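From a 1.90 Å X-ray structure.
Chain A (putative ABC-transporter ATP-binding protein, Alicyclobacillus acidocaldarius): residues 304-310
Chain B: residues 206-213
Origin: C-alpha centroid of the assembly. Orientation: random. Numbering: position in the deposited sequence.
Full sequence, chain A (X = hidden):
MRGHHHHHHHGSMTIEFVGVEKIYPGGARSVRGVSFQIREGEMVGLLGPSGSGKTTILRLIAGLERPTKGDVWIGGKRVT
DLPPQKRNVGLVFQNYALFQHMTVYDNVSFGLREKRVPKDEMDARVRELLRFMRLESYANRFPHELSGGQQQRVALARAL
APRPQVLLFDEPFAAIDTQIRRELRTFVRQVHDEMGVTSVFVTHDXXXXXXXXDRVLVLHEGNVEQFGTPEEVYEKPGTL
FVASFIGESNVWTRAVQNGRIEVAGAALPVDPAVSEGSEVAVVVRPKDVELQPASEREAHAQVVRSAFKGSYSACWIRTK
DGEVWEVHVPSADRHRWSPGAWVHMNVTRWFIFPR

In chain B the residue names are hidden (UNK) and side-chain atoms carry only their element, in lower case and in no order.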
# COMPACT_ATOMS: atom_id res chain seq x y z
N VAL A 304 8.68 17.44 14.56
CA VAL A 304 8.90 16.23 15.31
C VAL A 304 9.94 15.49 14.47
O VAL A 304 10.99 15.09 14.98
CB VAL A 304 7.61 15.38 15.42
CG1 VAL A 304 7.88 14.13 16.23
CG2 VAL A 304 6.51 16.21 16.07
N ARG A 305 9.66 15.32 13.19
CA ARG A 305 10.63 14.67 12.32
C ARG A 305 10.23 14.66 10.86
O ARG A 305 9.13 15.08 10.50
CB ARG A 305 10.94 13.24 12.80
CG ARG A 305 9.87 12.24 12.61
CD ARG A 305 10.47 10.97 12.07
NE ARG A 305 9.43 10.08 11.57
CZ ARG A 305 9.65 9.05 10.76
NH1 ARG A 305 10.88 8.76 10.35
NH2 ARG A 305 8.62 8.32 10.36
N SER A 306 11.17 14.22 10.02
CA SER A 306 10.97 14.14 8.57
C SER A 306 11.37 12.76 8.05
O SER A 306 12.13 12.04 8.70
CB SER A 306 11.81 15.22 7.86
OG SER A 306 11.12 16.47 7.77
N ALA A 307 10.83 12.39 6.90
CA ALA A 307 11.14 11.10 6.27
C ALA A 307 11.15 11.32 4.76
O ALA A 307 10.20 11.81 4.18
CB ALA A 307 10.09 10.03 6.65
N PHE A 308 12.27 10.96 4.14
CA PHE A 308 12.42 11.11 2.71
C PHE A 308 11.61 10.02 2.01
O PHE A 308 11.87 8.83 2.20
CB PHE A 308 13.89 10.97 2.32
CG PHE A 308 14.13 11.11 0.85
CD1 PHE A 308 13.89 12.31 0.21
CD2 PHE A 308 14.54 10.01 0.09
CE1 PHE A 308 14.04 12.43 -1.17
CE2 PHE A 308 14.68 10.12 -1.30
CZ PHE A 308 14.43 11.33 -1.93
N LYS A 309 10.65 10.40 1.17
CA LYS A 309 9.86 9.36 0.51
C LYS A 309 10.02 9.31 -1.01
O LYS A 309 9.22 8.71 -1.71
CB LYS A 309 8.39 9.52 0.91
CG LYS A 309 8.20 9.37 2.45
CD LYS A 309 6.76 9.17 2.82
CE LYS A 309 6.26 7.81 2.38
NZ LYS A 309 4.80 7.69 2.63
N GLY A 310 11.09 9.92 -1.50
CA GLY A 310 11.36 9.91 -2.93
C GLY A 310 10.92 11.15 -3.67
O GLY A 310 11.70 12.07 -3.87
N UNK B 206 8.16 -1.21 0.25
CA UNK B 206 9.21 -0.22 0.32
C UNK B 206 8.73 1.14 0.82
O UNK B 206 9.47 1.85 1.50
n UNK B 206 7.53 2.12 -2.69
c UNK B 206 9.04 0.29 -2.23
c UNK B 206 8.74 1.78 -2.29
o UNK B 206 9.61 2.62 -1.99
c UNK B 206 9.92 -0.10 -1.04
N UNK B 207 7.49 1.51 0.51
CA UNK B 207 6.99 2.81 0.96
C UNK B 207 6.95 2.85 2.48
O UNK B 207 7.34 3.85 3.08
o UNK B 207 2.90 5.03 0.43
c UNK B 207 5.23 4.55 0.33
c UNK B 207 3.97 4.89 1.08
o UNK B 207 4.03 5.00 2.32
c UNK B 207 5.58 3.07 0.41
N UNK B 208 6.49 1.77 3.10
CA UNK B 208 6.43 1.69 4.56
C UNK B 208 7.84 1.83 5.15
O UNK B 208 8.04 2.51 6.17
c UNK B 208 5.87 0.18 6.51
c UNK B 208 5.30 -1.16 6.98
o UNK B 208 4.74 -1.21 8.10
o UNK B 208 5.43 -2.17 6.25
c UNK B 208 5.83 0.36 5.01
N UNK B 209 8.81 1.19 4.51
CA UNK B 209 10.19 1.26 5.00
C UNK B 209 10.73 2.71 4.95
O UNK B 209 11.31 3.18 5.91
c UNK B 209 11.08 0.32 4.19
N UNK B 210 10.53 3.40 3.84
CA UNK B 210 11.01 4.78 3.73
C UNK B 210 10.33 5.69 4.74
O UNK B 210 10.94 6.62 5.28
c UNK B 210 10.80 5.37 -0.16
c UNK B 210 12.92 4.91 1.15
c UNK B 210 10.74 5.36 2.34
c UNK B 210 11.40 4.73 1.11
N UNK B 211 9.06 5.42 4.99
CA UNK B 211 8.28 6.23 5.89
C UNK B 211 8.66 6.19 7.36
O UNK B 211 8.69 7.24 8.02
c UNK B 211 6.82 5.86 5.78
c UNK B 211 6.00 6.48 6.89
o UNK B 211 3.97 7.64 7.06
o UNK B 211 5.27 8.16 5.37
c UNK B 211 5.01 7.50 6.40
N UNK B 212 8.92 5.01 7.90
CA UNK B 212 9.22 4.93 9.32
C UNK B 212 10.61 4.53 9.75
O UNK B 212 10.98 4.79 10.88
c UNK B 212 8.20 4.00 10.05
c UNK B 212 8.39 2.59 9.60
c UNK B 212 6.76 4.46 9.78
N UNK B 213 11.40 3.92 8.87
CA UNK B 213 12.74 3.48 9.29
C UNK B 213 13.86 4.52 9.28
O UNK B 213 13.87 5.43 8.44
c UNK B 213 13.16 2.27 8.47
O HOH W 1 11.84 7.35 7.81

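Position 206 opens the helical stretch of chain B. Its side chain has three carbons, the third carrying one oxygen and one nitrogen, and it makes no contact with the chain A stretch. A terminal amide on a three-carbon chain is glutamine, B:Gln206, whose amide oxygen is hydrogen-bonded elsewhere in the structure.

Position 207 also has three side-chain carbons, but the third carries two oxygens, one of them 2.8 Å from A:Lys309 NZ. A carboxylate at this length is glutamate, B:Glu207. Its CB points sideways, yet the end of the side chain approaches the lysine, and OE1 forms a salt bridge whose hydrogen bond is weak.

Position 208 repeats the pattern of three carbons and two terminal oxygens. With its CB directed away from chain A, the extended chain makes no contact there; it is B:Glu208.

At position 209 a single carbon follows CA, and it is out of reach of the strand. This is B:Ala209.

Position 210 has four carbons, forked at the second, with no polar atom. It points toward chain A, its CB lying 3.7 Å from A:Phe308 O and one terminal carbon 4.0 Å from A:Lys309 O. The fork beyond CB identifies B:Leu210, in the m, t rotamer.

Position 211 shows three carbons, the third bearing two oxygens, one of which lies 2.8 Å from A:Lys309 NZ. This is B:Glu211, and OE1 forms a second salt bridge with the lysine. Its backbone O accepts a 2.6 Å hydrogen bond from A:Arg305 NH2 and lies 3.4 Å from A:Ala307 CB.

Position 212 carries two carbons on its CB, three in all. One of these is 4.3 Å from A:Arg305 NH2, although CB points away. Branching at CB gives B:Val212.

Position 213 has one side-chain carbon, directed away from chain A, and is the first residue to leave helical geometry: B:Ala213.

The strand and helix run roughly antiparallel, at 147°, and the polar contacts are joined by the packing of a leucine side chain against backbone carbonyls. One turn of helix separates B:Glu207 from B:Glu211, so their carboxylates can converge on A:Lys309 NZ. Toward the helix C-terminus, where carbonyls lack further helical partners, A:Arg305 supplies donors: besides the NH2 bond, its NH1 donates over 3.1 Å to water 1 O, which lies within donating distance of B:Leu210 O (2.8 Å) and B:Ala213 O (2.9 Å). B:Leu210 packs against the strand end, where A:Phe308 O is buried without a polar partner.

Chain B (206-213) QEEALEVA
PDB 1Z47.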